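PDB 2INV: inulin fructotransferase, which catalyses the depolymerisation of inulin by intramolecular fructosyl transfer, releasing di-fructose anhydride units, on a right-handed parallel beta-helix scaffold. Local coordinates for residues A[88-93]-A[106-111]; A[143-148]-A[176-181]; A[183-188]-A[205-210]. All coordinates share one frame; numbering follows the deposited sequence.

Overall arrangement
The touching residues of contact 2 are all buried, whereas contacts 1 and 3 include partly exposed ones (Leu106 and Gln107; Glu184, His185, Ile188 and Glu210). Contact 1 ties the loop running into helix 92-96 to the irregular chain before strand 111-115; it lies farthest from the centre of the chain and is the one that also meets a second subunit. Contacts 2 and 3 pair successive coils of the right-handed parallel beta-helix. The side chains of contact 2 are mostly apolar, over a backbone pairing of parallel strands; contact 3 adds a His-carboxylate bond at a corner. Arg92 of contact 1 reaches Asp146 of contact 2, and Phe180 of contact 2 packs on Ala186 of contact 3.

Contact 1 (A[88-93]-A[106-111]); sequences GFFSRS and LQPGAS. With FRU (beta-D-fructofuranose), chain D.
Leu106 meets Phe90 through its backbone: the carbonyl carbon lies 3.7 Å from Phe90 CE1, and a water accepts from Arg92 NH1 and donates to Leu106 O. At Gln107 the backbone N sits over one face of the Phe90 ring, offset toward the rim, while its side chain runs alongside Arg92; its NE2 bonds to Asp53 of the second subunit. Pro108 CD touches Phe90 CD1 at 3.6 Å and lies over one face of the Arg92 guanidinium, whose NE forms a salt bridge with Asp146. Phe90 CG is anti to the backbone N (chi1 168°), which carries the ring out to Pro108 and the Leu106-Gln107 peptide; the Phe90 and Pro108 side chains cross at about a right angle. An alanine in place of Phe90 would probably open a gap against both. Gly109 N donates to Gly88 O at 3.1 Å. Ala110 CB then packs 3.5 Å from Gly88 N, where a side chain on Gly88 would clash. Ser91 N-caps helix 92-96, and Ser93 OG hydrogen-bonds fructose O1 (2.7 Å). The contact thus sets an apolar Phe90-Pro108 core between a glycan-binding serine on 88-93 and a glutamine on 106-111 that bonds to the second subunit.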
ATOM      1  N   GLY A  88      12.499   2.983 -14.785  1.00 12.03           N
ATOM      2  CA  GLY A  88      13.706   2.511 -15.443  1.00 11.93           C
ATOM      3  C   GLY A  88      14.919   2.189 -14.593  1.00 12.52           C
ATOM      4  O   GLY A  88      16.039   2.544 -14.964  1.00 11.94           O
ATOM      5  N   PHE A  89      14.740   1.511 -13.466  1.00 12.60           N
ATOM      6  CA  PHE A  89      15.912   1.206 -12.660  1.00 13.48           C
ATOM      7  C   PHE A  89      16.824   0.192 -13.342  1.00 14.22           C
ATOM      8  O   PHE A  89      16.386  -0.668 -14.117  1.00 14.51           O
ATOM      9  CB  PHE A  89      15.544   0.696 -11.265  1.00 12.58           C
ATOM     10  CG  PHE A  89      16.745   0.387 -10.410  1.00 13.09           C
ATOM     11  CD1 PHE A  89      17.334  -0.870 -10.446  1.00 13.94           C
ATOM     12  CD2 PHE A  89      17.325   1.376  -9.618  1.00 14.13           C
ATOM     13  CE1 PHE A  89      18.481  -1.145  -9.714  1.00 13.50           C
ATOM     14  CE2 PHE A  89      18.481   1.114  -8.877  1.00 13.69           C
ATOM     15  CZ  PHE A  89      19.057  -0.152  -8.928  1.00 13.20           C
ATOM     16  N   PHE A  90      18.110   0.322 -13.035  1.00 14.06           N
ATOM     17  CA  PHE A  90      19.159  -0.531 -13.571  1.00 14.50           C
ATOM     18  C   PHE A  90      20.302  -0.443 -12.563  1.00 14.00           C
ATOM     19  O   PHE A  90      20.714   0.645 -12.163  1.00 14.19           O
ATOM     20  CB  PHE A  90      19.579  -0.016 -14.957  1.00 15.19           C
ATOM     21  CG  PHE A  90      20.849  -0.623 -15.495  1.00 15.74           C
ATOM     22  CD1 PHE A  90      22.091  -0.041 -15.219  1.00 16.78           C
ATOM     23  CD2 PHE A  90      20.805  -1.736 -16.325  1.00 17.12           C
ATOM     24  CE1 PHE A  90      23.260  -0.549 -15.764  1.00 17.83           C
ATOM     25  CE2 PHE A  90      21.991  -2.257 -16.881  1.00 17.44           C
ATOM     26  CZ  PHE A  90      23.205  -1.666 -16.603  1.00 16.59           C
ATOM     27  N   SER A  91      20.793  -1.604 -12.151  1.00 14.49           N
ATOM     28  CA  SER A  91      21.857  -1.716 -11.161  1.00 14.45           C
ATOM     29  C   SER A  91      23.224  -1.257 -11.664  1.00 14.24           C
ATOM     30  O   SER A  91      23.984  -2.058 -12.210  1.00 14.18           O
ATOM     31  CB  SER A  91      21.950  -3.177 -10.694  1.00 14.03           C
ATOM     32  OG  SER A  91      22.996  -3.362  -9.751  1.00 15.09           O
ATOM     33  N   ARG A  92      23.549   0.016 -11.463  1.00 13.14           N
ATOM     34  CA  ARG A  92      24.846   0.520 -11.895  1.00 12.82           C
ATOM     35  C   ARG A  92      25.943  -0.101 -11.048  1.00 12.82           C
ATOM     36  O   ARG A  92      27.088  -0.231 -11.484  1.00 12.32           O
ATOM     37  CB  ARG A  92      24.913   2.044 -11.778  1.00 12.39           C
ATOM     38  CG  ARG A  92      24.383   2.784 -13.000  1.00 12.56           C
ATOM     39  CD  ARG A  92      24.623   4.277 -12.889  1.00 11.99           C
ATOM     40  NE  ARG A  92      24.222   5.013 -14.091  1.00 13.37           N
ATOM     41  CZ  ARG A  92      24.873   4.971 -15.254  1.00 12.82           C
ATOM     42  NH1 ARG A  92      25.966   4.224 -15.384  1.00 12.66           N
ATOM     43  NH2 ARG A  92      24.438   5.676 -16.290  1.00 12.68           N
ATOM     44  N   SER A  93      25.578  -0.488  -9.832  1.00 12.53           N
ATOM     45  CA  SER A  93      26.511  -1.107  -8.896  1.00 13.28           C
ATOM     46  C   SER A  93      27.064  -2.401  -9.478  1.00 13.82           C
ATOM     47  O   SER A  93      28.261  -2.627  -9.475  1.00 14.61           O
ATOM     48  CB  SER A  93      25.801  -1.406  -7.571  1.00 12.79           C
ATOM     49  OG  SER A  93      26.723  -1.803  -6.574  1.00 12.94           O
ATOM     50  N   LEU A 106      23.860  -0.736 -20.606  1.00 12.88           N
ATOM     51  CA  LEU A 106      24.907  -0.201 -19.751  1.00 13.65           C
ATOM     52  C   LEU A 106      24.341   0.963 -18.939  1.00 13.61           C
ATOM     53  O   LEU A 106      25.063   1.609 -18.180  1.00 14.08           O
ATOM     54  CB  LEU A 106      26.077   0.297 -20.600  1.00 14.96           C
ATOM     55  CG  LEU A 106      26.799  -0.654 -21.560  1.00 15.32           C
ATOM     56  CD1 LEU A 106      27.639   0.159 -22.529  1.00 14.95           C
ATOM     57  CD2 LEU A 106      27.661  -1.639 -20.784  1.00 16.94           C
ATOM     58  N   GLN A 107      23.044   1.219 -19.095  1.00 13.77           N
ATOM     59  CA  GLN A 107      22.409   2.338 -18.406  1.00 14.49           C
ATOM     60  C   GLN A 107      20.911   2.265 -18.128  1.00 14.14           C
ATOM     61  O   GLN A 107      20.163   1.554 -18.795  1.00 14.56           O
ATOM     62  CB  GLN A 107      22.610   3.630 -19.200  1.00 14.55           C
ATOM     63  CG  GLN A 107      23.983   4.231 -19.199  1.00 16.45           C
ATOM     64  CD  GLN A 107      23.958   5.618 -19.803  1.00 17.55           C
ATOM     65  OE1 GLN A 107      23.346   6.536 -19.253  1.00 15.37           O
ATOM     66  NE2 GLN A 107      24.593   5.768 -20.963  1.00 19.24           N
ATOM     67  N   PRO A 108      20.464   3.018 -17.112  1.00 13.93           N
ATOM     68  CA  PRO A 108      19.070   3.132 -16.677  1.00 14.23           C
ATOM     69  C   PRO A 108      18.193   3.609 -17.838  1.00 14.44           C
ATOM     70  O   PRO A 108      18.673   4.328 -18.725  1.00 15.55           O
ATOM     71  CB  PRO A 108      19.167   4.149 -15.547  1.00 13.64           C
ATOM     72  CG  PRO A 108      20.409   3.700 -14.855  1.00 13.89           C
ATOM     73  CD  PRO A 108      21.371   3.396 -16.007  1.00 13.69           C
ATOM     74  N   GLY A 109      16.927   3.190 -17.848  1.00 13.66           N
ATOM     75  CA  GLY A 109      16.035   3.572 -18.935  1.00 13.24           C
ATOM     76  C   GLY A 109      14.750   4.321 -18.611  1.00 12.69           C
ATOM     77  O   GLY A 109      14.687   5.088 -17.649  1.00 12.37           O
ATOM     78  N   ALA A 110      13.716   4.082 -19.415  1.00 12.52           N
ATOM     79  CA  ALA A 110      12.430   4.751 -19.250  1.00 12.75           C
ATOM     80  C   ALA A 110      12.678   6.238 -19.462  1.00 13.00           C
ATOM     81  O   ALA A 110      13.525   6.610 -20.275  1.00 12.85           O
ATOM     82  CB  ALA A 110      11.859   4.494 -17.850  1.00 13.27           C
ATOM     83  N   SER A 111      11.945   7.087 -18.745  1.00 12.70           N
ATOM     84  CA  SER A 111      12.134   8.534 -18.862  1.00 12.49           C
ATOM     85  C   SER A 111      13.337   8.823 -17.968  1.00 12.89           C
ATOM     86  O   SER A 111      13.215   9.274 -16.820  1.00 12.04           O
ATOM     87  CB  SER A 111      10.882   9.257 -18.378  1.00 12.08           C
ATOM     88  OG  SER A 111       9.744   8.660 -18.974  1.00 10.93           O
TER
HETATM   89  C1  FRU D   2      24.408  -4.589  -5.387  1.00 25.78           C
HETATM   90  C2  FRU D   2      23.047  -4.653  -4.571  1.00 25.18           C
HETATM   91  C3  FRU D   2      22.345  -3.275  -4.404  1.00 24.41           C
HETATM   92  C4  FRU D   2      21.674  -3.326  -3.013  1.00 23.81           C
HETATM   93  C5  FRU D   2      22.578  -4.269  -2.274  1.00 23.70           C
HETATM   94  C6  FRU D   2      21.710  -5.305  -1.543  1.00 23.40           C
HETATM   95  O1  FRU D   2      25.211  -3.441  -5.007  1.00 25.60           O
HETATM   96  O3  FRU D   2      21.615  -2.461  -5.289  1.00 24.53           O
HETATM   97  O4  FRU D   2      21.522  -2.044  -2.430  1.00 22.82           O
HETATM   98  O5  FRU D   2      23.501  -4.870  -3.249  1.00 24.61           O
HETATM   99  O6  FRU D   2      22.473  -5.791  -0.515  1.00 23.25           O
HETATM  100  O   HOH W   1      27.294   2.982 -17.932  1.00 17.97           O

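Contact 2 (A[143-148]-A[176-181]); sequences FCLDGV and TGMGFV
The selenomethionine at Met178 lies over one face of the Phe143 ring, a Met-aromatic contact between neighbouring coils of the right-handed parallel beta-helix. Its CE sits 3.8 Å from the ring centroid and only 12° off the normal, a CH-pi contact, while SE is displaced toward the CD2-CE2 side and reaches CE2 at 3.6 Å. Both side chains point the same way. The Met178 chain is bent at chi2 and chi3, which folds the methyl back over the ring; Phe143 CG stands between its backbone N and carbonyl carbon (chi1 74°), bringing the ring beneath it.

On the face shared by Leu145 and Phe180 the two side chains run side by side, and Leu145 CD1 comes within 3.7 Å of Phe180 CE1, approaching the ring obliquely. Ile164 of strand 162-166 touches Leu145, Met178 and Phe180, so this cluster belongs to the interior of the coil stack. The face of Cys144, Gly179, Asp146 and Val181 is more mixed: Val181 CG1 lies against Asp146 CB at 3.6 Å, and Pro108 packs on both residues. The Asp146 carboxylate lies alongside the same methyl, with CG 4.0 Å from Val181 CG1.

Between these two faces, strands 144-146 and 179-181 run parallel, their axes 5° apart. Gly179 N donates to Phe143 O, Leu145 N to Gly179 O, Val181 N to Leu145 O and Gly147 N to Val181 O, the last three nearly straight at the carbonyl. At the end of the strand, Asp146 OD1, the atom that Arg92 also engages, accepts from Val148 N at 2.6 Å, closing an Asx turn in which the N-H meets the oxygen from above the carboxylate plane.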
ATOM      1  N   PHE A 143       9.308   8.540 -13.454  1.00 11.22           N
ATOM      2  CA  PHE A 143      10.483   8.828 -14.270  1.00 11.18           C
ATOM      3  C   PHE A 143      11.760   8.457 -13.520  1.00 11.74           C
ATOM      4  O   PHE A 143      11.713   8.078 -12.351  1.00 12.45           O
ATOM      5  CB  PHE A 143      10.484  10.272 -14.833  1.00 11.06           C
ATOM      6  CG  PHE A 143      10.789  11.348 -13.841  1.00 10.30           C
ATOM      7  CD1 PHE A 143      12.108  11.736 -13.599  1.00 11.18           C
ATOM      8  CD2 PHE A 143       9.757  12.051 -13.223  1.00 11.77           C
ATOM      9  CE1 PHE A 143      12.389  12.824 -12.754  1.00 10.55           C
ATOM     10  CE2 PHE A 143      10.030  13.126 -12.386  1.00 10.94           C
ATOM     11  CZ  PHE A 143      11.344  13.511 -12.157  1.00 11.82           C
ATOM     12  N   CYS A 144      12.897   8.540 -14.203  1.00 11.18           N
ATOM     13  CA  CYS A 144      14.173   8.122 -13.633  1.00 12.23           C
ATOM     14  C   CYS A 144      15.275   9.165 -13.439  1.00 11.67           C
ATOM     15  O   CYS A 144      15.614   9.898 -14.365  1.00 13.77           O
ATOM     16  CB  CYS A 144      14.705   6.973 -14.492  1.00 11.35           C
ATOM     17  SG  CYS A 144      16.294   6.276 -13.995  1.00 14.38           S
ATOM     18  N   LEU A 145      15.828   9.207 -12.225  1.00 11.96           N
ATOM     19  CA  LEU A 145      16.917  10.118 -11.875  1.00 12.15           C
ATOM     20  C   LEU A 145      18.167   9.292 -11.610  1.00 12.18           C
ATOM     21  O   LEU A 145      18.239   8.538 -10.631  1.00 10.43           O
ATOM     22  CB  LEU A 145      16.550  10.957 -10.646  1.00 12.03           C
ATOM     23  CG  LEU A 145      15.593  12.124 -10.914  1.00 14.09           C
ATOM     24  CD1 LEU A 145      15.174  12.759  -9.600  1.00 13.15           C
ATOM     25  CD2 LEU A 145      16.281  13.146 -11.812  1.00 12.64           C
ATOM     26  N   ASP A 146      19.158   9.461 -12.482  1.00 11.63           N
ATOM     27  CA  ASP A 146      20.403   8.700 -12.418  1.00 11.46           C
ATOM     28  C   ASP A 146      21.641   9.602 -12.251  1.00 11.68           C
ATOM     29  O   ASP A 146      21.884  10.511 -13.057  1.00 12.25           O
ATOM     30  CB  ASP A 146      20.451   7.838 -13.694  1.00 12.74           C
ATOM     31  CG  ASP A 146      21.803   7.218 -13.973  1.00 12.61           C
ATOM     32  OD1 ASP A 146      22.622   7.076 -13.051  1.00 13.05           O
ATOM     33  OD2 ASP A 146      22.028   6.855 -15.147  1.00 15.83           O
ATOM     34  N   GLY A 147      22.400   9.348 -11.182  1.00 12.28           N
ATOM     35  CA  GLY A 147      23.596  10.128 -10.885  1.00 12.21           C
ATOM     36  C   GLY A 147      24.807   9.730 -11.698  1.00 13.05           C
ATOM     37  O   GLY A 147      25.900  10.279 -11.526  1.00 12.78           O
ATOM     38  N   VAL A 148      24.603   8.752 -12.574  1.00 12.78           N
ATOM     39  CA  VAL A 148      25.647   8.260 -13.464  1.00 13.81           C
ATOM     40  C   VAL A 148      26.821   7.490 -12.845  1.00 13.98           C
ATOM     41  O   VAL A 148      27.152   6.397 -13.301  1.00 13.75           O
ATOM     42  CB  VAL A 148      26.207   9.423 -14.316  1.00 14.19           C
ATOM     43  CG1 VAL A 148      27.235   8.902 -15.300  1.00 14.48           C
ATOM     44  CG2 VAL A 148      25.065  10.109 -15.043  1.00 14.32           C
ATOM     45  N   THR A 176       5.513   9.322  -6.373  1.00 11.76           N
ATOM     46  CA  THR A 176       5.275   7.910  -6.646  1.00 12.40           C
ATOM     47  C   THR A 176       5.766   7.370  -7.994  1.00 12.27           C
ATOM     48  O   THR A 176       5.963   8.111  -8.946  1.00 12.33           O
ATOM     49  CB  THR A 176       3.775   7.577  -6.478  1.00 12.49           C
ATOM     50  OG1 THR A 176       3.572   6.173  -6.670  1.00 15.10           O
ATOM     51  CG2 THR A 176       2.940   8.352  -7.488  1.00 14.73           C
ATOM     52  N   GLY A 177       5.977   6.056  -8.030  1.00 13.04           N
ATOM     53  CA  GLY A 177       6.432   5.356  -9.221  1.00 11.61           C
ATOM     54  C   GLY A 177       7.794   5.750  -9.750  1.00 12.28           C
ATOM     55  O   GLY A 177       8.134   5.449 -10.889  1.00 11.97           O
HETATM   56  N   MSE A 178       8.597   6.397  -8.919  1.00 12.55           N
HETATM   57  CA  MSE A 178       9.913   6.856  -9.351  1.00 12.72           C
HETATM   58  C   MSE A 178      11.051   5.849  -9.316  1.00 12.43           C
HETATM   59  O   MSE A 178      10.943   4.755  -8.740  1.00 12.24           O
HETATM   60  CB  MSE A 178      10.328   8.083  -8.544  1.00 12.20           C
HETATM   61  CG  MSE A 178       9.304   9.218  -8.556  1.00 13.76           C
HETATM   62 SE   MSE A 178       9.627  10.523  -9.928  1.00 16.80          SE
HETATM   63  CE  MSE A 178      11.537  10.697  -9.687  1.00 15.45           C
ATOM     64  N   GLY A 179      12.148   6.250  -9.952  1.00 12.26           N
ATOM     65  CA  GLY A 179      13.341   5.434 -10.011  1.00 12.41           C
ATOM     66  C   GLY A 179      14.511   6.350  -9.722  1.00 13.04           C
ATOM     67  O   GLY A 179      14.768   7.298 -10.471  1.00 14.43           O
ATOM     68  N   PHE A 180      15.198   6.097  -8.614  1.00 11.95           N
ATOM     69  CA  PHE A 180      16.353   6.897  -8.224  1.00 12.05           C
ATOM     70  C   PHE A 180      17.542   5.956  -8.220  1.00 11.62           C
ATOM     71  O   PHE A 180      17.480   4.883  -7.615  1.00 12.00           O
ATOM     72  CB  PHE A 180      16.177   7.457  -6.811  1.00 11.96           C
ATOM     73  CG  PHE A 180      15.072   8.465  -6.679  1.00 11.42           C
ATOM     74  CD1 PHE A 180      15.321   9.830  -6.837  1.00 11.26           C
ATOM     75  CD2 PHE A 180      13.792   8.054  -6.339  1.00 11.26           C
ATOM     76  CE1 PHE A 180      14.312  10.763  -6.648  1.00 10.80           C
ATOM     77  CE2 PHE A 180      12.775   8.983  -6.149  1.00 12.08           C
ATOM     78  CZ  PHE A 180      13.032  10.338  -6.299  1.00 10.76           C
ATOM     79  N   VAL A 181      18.630   6.351  -8.868  1.00 10.92           N
ATOM     80  CA  VAL A 181      19.800   5.496  -8.886  1.00 11.46           C
ATOM     81  C   VAL A 181      21.115   6.264  -8.983  1.00 10.55           C
ATOM     82  O   VAL A 181      21.230   7.245  -9.723  1.00  9.81           O
ATOM     83  CB  VAL A 181      19.686   4.458 -10.025  1.00 10.35           C
ATOM     84  CG1 VAL A 181      19.633   5.152 -11.376  1.00 10.67           C
ATOM     85  CG2 VAL A 181      20.852   3.491  -9.966  1.00 11.86           C
TER

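Contact 3 (A[183-188]-A[205-210]); sequences LEHALI and CGNCVE
His185 ND1 donates to Glu210 OE1 at 2.7 Å in a nearly straight bond of 170°. The acceptor lies in the imidazole plane, 6° out of it, and OE1 uses its syn lone pair; ring and carboxylate are nearly coplanar, 23° apart. Such an in-plane bond would hold the imidazole against rotation and probably favours a proton on ND1. Glu210 OE1 also has Ile188 CG1 3.6 Å away, so an aliphatic branch flanks the carboxylate, and a water that also lies near Leu187 O approaches it. The Asn207 side chain runs beside His185, pointing the same way.

His185 and Glu210 are brought together by parallel pairing between successive coils of the beta-helix. Leu187 N donates to Cys208 O at 2.9 Å and Glu210 N to Leu187 O, setting Leu187 against Val209 and Ile188 against Glu210. Ahead of them the chain turns a corner at Ala186, whose N bonds to Asn207 O and whose CB meets Cys205 SG at 3.7 Å. Gly206 N donates to Leu183 O before the corner; a side chain on Gly206 would run into Glu184 O.

Further out, Leu187 CD2 and Val209 CG2 lie 4.1 Å apart on the other face of the strand pair. Leu187 also touches Ile164 of strand 162-166, whereas Val209 packs on Ile202 and Leu234. Glu210 rests on Val232 and Leu235 of strand 232-240, the next coil along, and His185 on Thr162 of the preceding one.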
ATOM      1  N   LEU A 183      22.715   8.321  -6.836  1.00 11.20           N
ATOM      2  CA  LEU A 183      22.673   9.722  -6.395  1.00 11.08           C
ATOM      3  C   LEU A 183      23.138   9.803  -4.947  1.00 12.22           C
ATOM      4  O   LEU A 183      22.720   8.974  -4.129  1.00 10.43           O
ATOM      5  CB  LEU A 183      21.237  10.264  -6.467  1.00 12.08           C
ATOM      6  CG  LEU A 183      20.638  10.497  -7.849  1.00 12.10           C
ATOM      7  CD1 LEU A 183      19.143  10.698  -7.719  1.00 11.17           C
ATOM      8  CD2 LEU A 183      21.298  11.711  -8.474  1.00 12.03           C
ATOM      9  N   GLU A 184      23.953  10.798  -4.599  1.00 12.15           N
ATOM     10  CA  GLU A 184      24.377  10.857  -3.212  1.00 13.05           C
ATOM     11  C   GLU A 184      23.163  11.024  -2.310  1.00 12.57           C
ATOM     12  O   GLU A 184      23.106  10.462  -1.216  1.00 13.11           O
ATOM     13  CB  GLU A 184      25.382  11.975  -2.949  1.00 12.97           C
ATOM     14  CG  GLU A 184      26.101  11.698  -1.638  1.00 13.71           C
ATOM     15  CD  GLU A 184      27.289  12.586  -1.363  1.00 14.21           C
ATOM     16  OE1 GLU A 184      28.052  12.880  -2.305  1.00 13.54           O
ATOM     17  OE2 GLU A 184      27.479  12.962  -0.186  1.00 15.77           O
ATOM     18  N   HIS A 185      22.195  11.803  -2.777  1.00 13.53           N
ATOM     19  CA  HIS A 185      20.957  12.019  -2.040  1.00 12.85           C
ATOM     20  C   HIS A 185      19.860  11.868  -3.083  1.00 12.98           C
ATOM     21  O   HIS A 185      19.805  12.634  -4.043  1.00 12.50           O
ATOM     22  CB  HIS A 185      20.900  13.430  -1.448  1.00 13.57           C
ATOM     23  CG  HIS A 185      21.974  13.718  -0.449  1.00 13.93           C
ATOM     24  ND1 HIS A 185      21.821  13.488   0.901  1.00 14.72           N
ATOM     25  CD2 HIS A 185      23.223  14.215  -0.608  1.00 14.41           C
ATOM     26  CE1 HIS A 185      22.930  13.832   1.531  1.00 14.57           C
ATOM     27  NE2 HIS A 185      23.796  14.276   0.638  1.00 15.44           N
ATOM     28  N   ALA A 186      18.994  10.878  -2.915  1.00 11.68           N
ATOM     29  CA  ALA A 186      17.928  10.674  -3.886  1.00 11.80           C
ATOM     30  C   ALA A 186      16.822  11.691  -3.674  1.00 11.78           C
ATOM     31  O   ALA A 186      16.587  12.567  -4.508  1.00 12.52           O
ATOM     32  CB  ALA A 186      17.370   9.267  -3.756  1.00  9.43           C
ATOM     33  N   LEU A 187      16.160  11.582  -2.529  1.00 11.70           N
ATOM     34  CA  LEU A 187      15.053  12.468  -2.193  1.00 12.25           C
ATOM     35  C   LEU A 187      15.171  13.125  -0.817  1.00 12.10           C
ATOM     36  O   LEU A 187      15.433  12.456   0.183  1.00 11.50           O
ATOM     37  CB  LEU A 187      13.746  11.678  -2.250  1.00 12.19           C
ATOM     38  CG  LEU A 187      12.488  12.415  -1.810  1.00 13.34           C
ATOM     39  CD1 LEU A 187      12.078  13.391  -2.888  1.00 11.65           C
ATOM     40  CD2 LEU A 187      11.375  11.412  -1.553  1.00 12.94           C
ATOM     41  N   ILE A 188      14.962  14.437  -0.778  1.00 11.80           N
ATOM     42  CA  ILE A 188      15.012  15.196   0.466  1.00 11.93           C
ATOM     43  C   ILE A 188      13.756  16.059   0.569  1.00 11.98           C
ATOM     44  O   ILE A 188      13.400  16.753  -0.379  1.00 11.15           O
ATOM     45  CB  ILE A 188      16.247  16.130   0.518  1.00 11.01           C
ATOM     46  CG1 ILE A 188      17.536  15.307   0.562  1.00 12.53           C
ATOM     47  CG2 ILE A 188      16.160  17.043   1.738  1.00 11.65           C
ATOM     48  CD1 ILE A 188      18.801  16.138   0.529  1.00 13.16           C
ATOM     49  N   CYS A 205      21.903   4.468  -3.851  1.00 11.72           N
ATOM     50  CA  CYS A 205      21.984   5.897  -3.583  1.00 11.97           C
ATOM     51  C   CYS A 205      22.685   6.052  -2.239  1.00 11.83           C
ATOM     52  O   CYS A 205      22.561   5.174  -1.369  1.00 11.72           O
ATOM     53  CB  CYS A 205      20.589   6.505  -3.497  1.00 12.66           C
ATOM     54  SG  CYS A 205      19.771   6.781  -5.092  1.00 13.21           S
ATOM     55  N   GLY A 206      23.430   7.142  -2.066  1.00 11.96           N
ATOM     56  CA  GLY A 206      24.121   7.340  -0.804  1.00 11.84           C
ATOM     57  C   GLY A 206      23.079   7.421   0.292  1.00 12.66           C
ATOM     58  O   GLY A 206      23.210   6.818   1.348  1.00 12.81           O
ATOM     59  N   ASN A 207      22.025   8.178   0.005  1.00 11.74           N
ATOM     60  CA  ASN A 207      20.897   8.366   0.906  1.00 12.20           C
ATOM     61  C   ASN A 207      19.639   8.217   0.060  1.00 11.95           C
ATOM     62  O   ASN A 207      19.614   8.651  -1.086  1.00 11.56           O
ATOM     63  CB  ASN A 207      20.920   9.765   1.522  1.00 12.66           C
ATOM     64  CG  ASN A 207      22.200  10.052   2.278  1.00 13.10           C
ATOM     65  OD1 ASN A 207      23.252  10.259   1.677  1.00 15.90           O
ATOM     66  ND2 ASN A 207      22.119  10.063   3.605  1.00 11.01           N
ATOM     67  N   CYS A 208      18.592   7.624   0.622  1.00 12.28           N
ATOM     68  CA  CYS A 208      17.355   7.430  -0.124  1.00 12.74           C
ATOM     69  C   CYS A 208      16.269   8.476   0.181  1.00 11.70           C
ATOM     70  O   CYS A 208      15.941   9.291  -0.687  1.00 11.35           O
ATOM     71  CB  CYS A 208      16.839   6.004   0.112  1.00 12.90           C
ATOM     72  SG  CYS A 208      17.985   4.742  -0.503  1.00 13.93           S
ATOM     73  N   VAL A 209      15.694   8.445   1.381  1.00 10.74           N
ATOM     74  CA  VAL A 209      14.664   9.419   1.725  1.00 11.05           C
ATOM     75  C   VAL A 209      14.987  10.150   3.026  1.00 10.67           C
ATOM     76  O   VAL A 209      15.127   9.544   4.086  1.00 11.12           O
ATOM     77  CB  VAL A 209      13.272   8.771   1.843  1.00 11.12           C
ATOM     78  CG1 VAL A 209      12.250   9.821   2.266  1.00 11.98           C
ATOM     79  CG2 VAL A 209      12.868   8.161   0.514  1.00 12.52           C
ATOM     80  N   GLU A 210      15.083  11.472   2.925  1.00 10.52           N
ATOM     81  CA  GLU A 210      15.409  12.326   4.066  1.00 10.87           C
ATOM     82  C   GLU A 210      14.320  13.351   4.393  1.00 11.79           C
ATOM     83  O   GLU A 210      14.173  14.364   3.699  1.00 12.72           O
ATOM     84  CB  GLU A 210      16.732  13.054   3.803  1.00 11.83           C
ATOM     85  CG  GLU A 210      17.938  12.130   3.726  1.00 11.25           C
ATOM     86  CD  GLU A 210      19.191  12.853   3.266  1.00 13.83           C
ATOM     87  OE1 GLU A 210      19.518  12.761   2.061  1.00 13.54           O
ATOM     88  OE2 GLU A 210      19.844  13.528   4.100  1.00 13.67           O
TER
HETATM   89  O   HOH W   2      18.234  11.341   0.150  1.00 15.20           O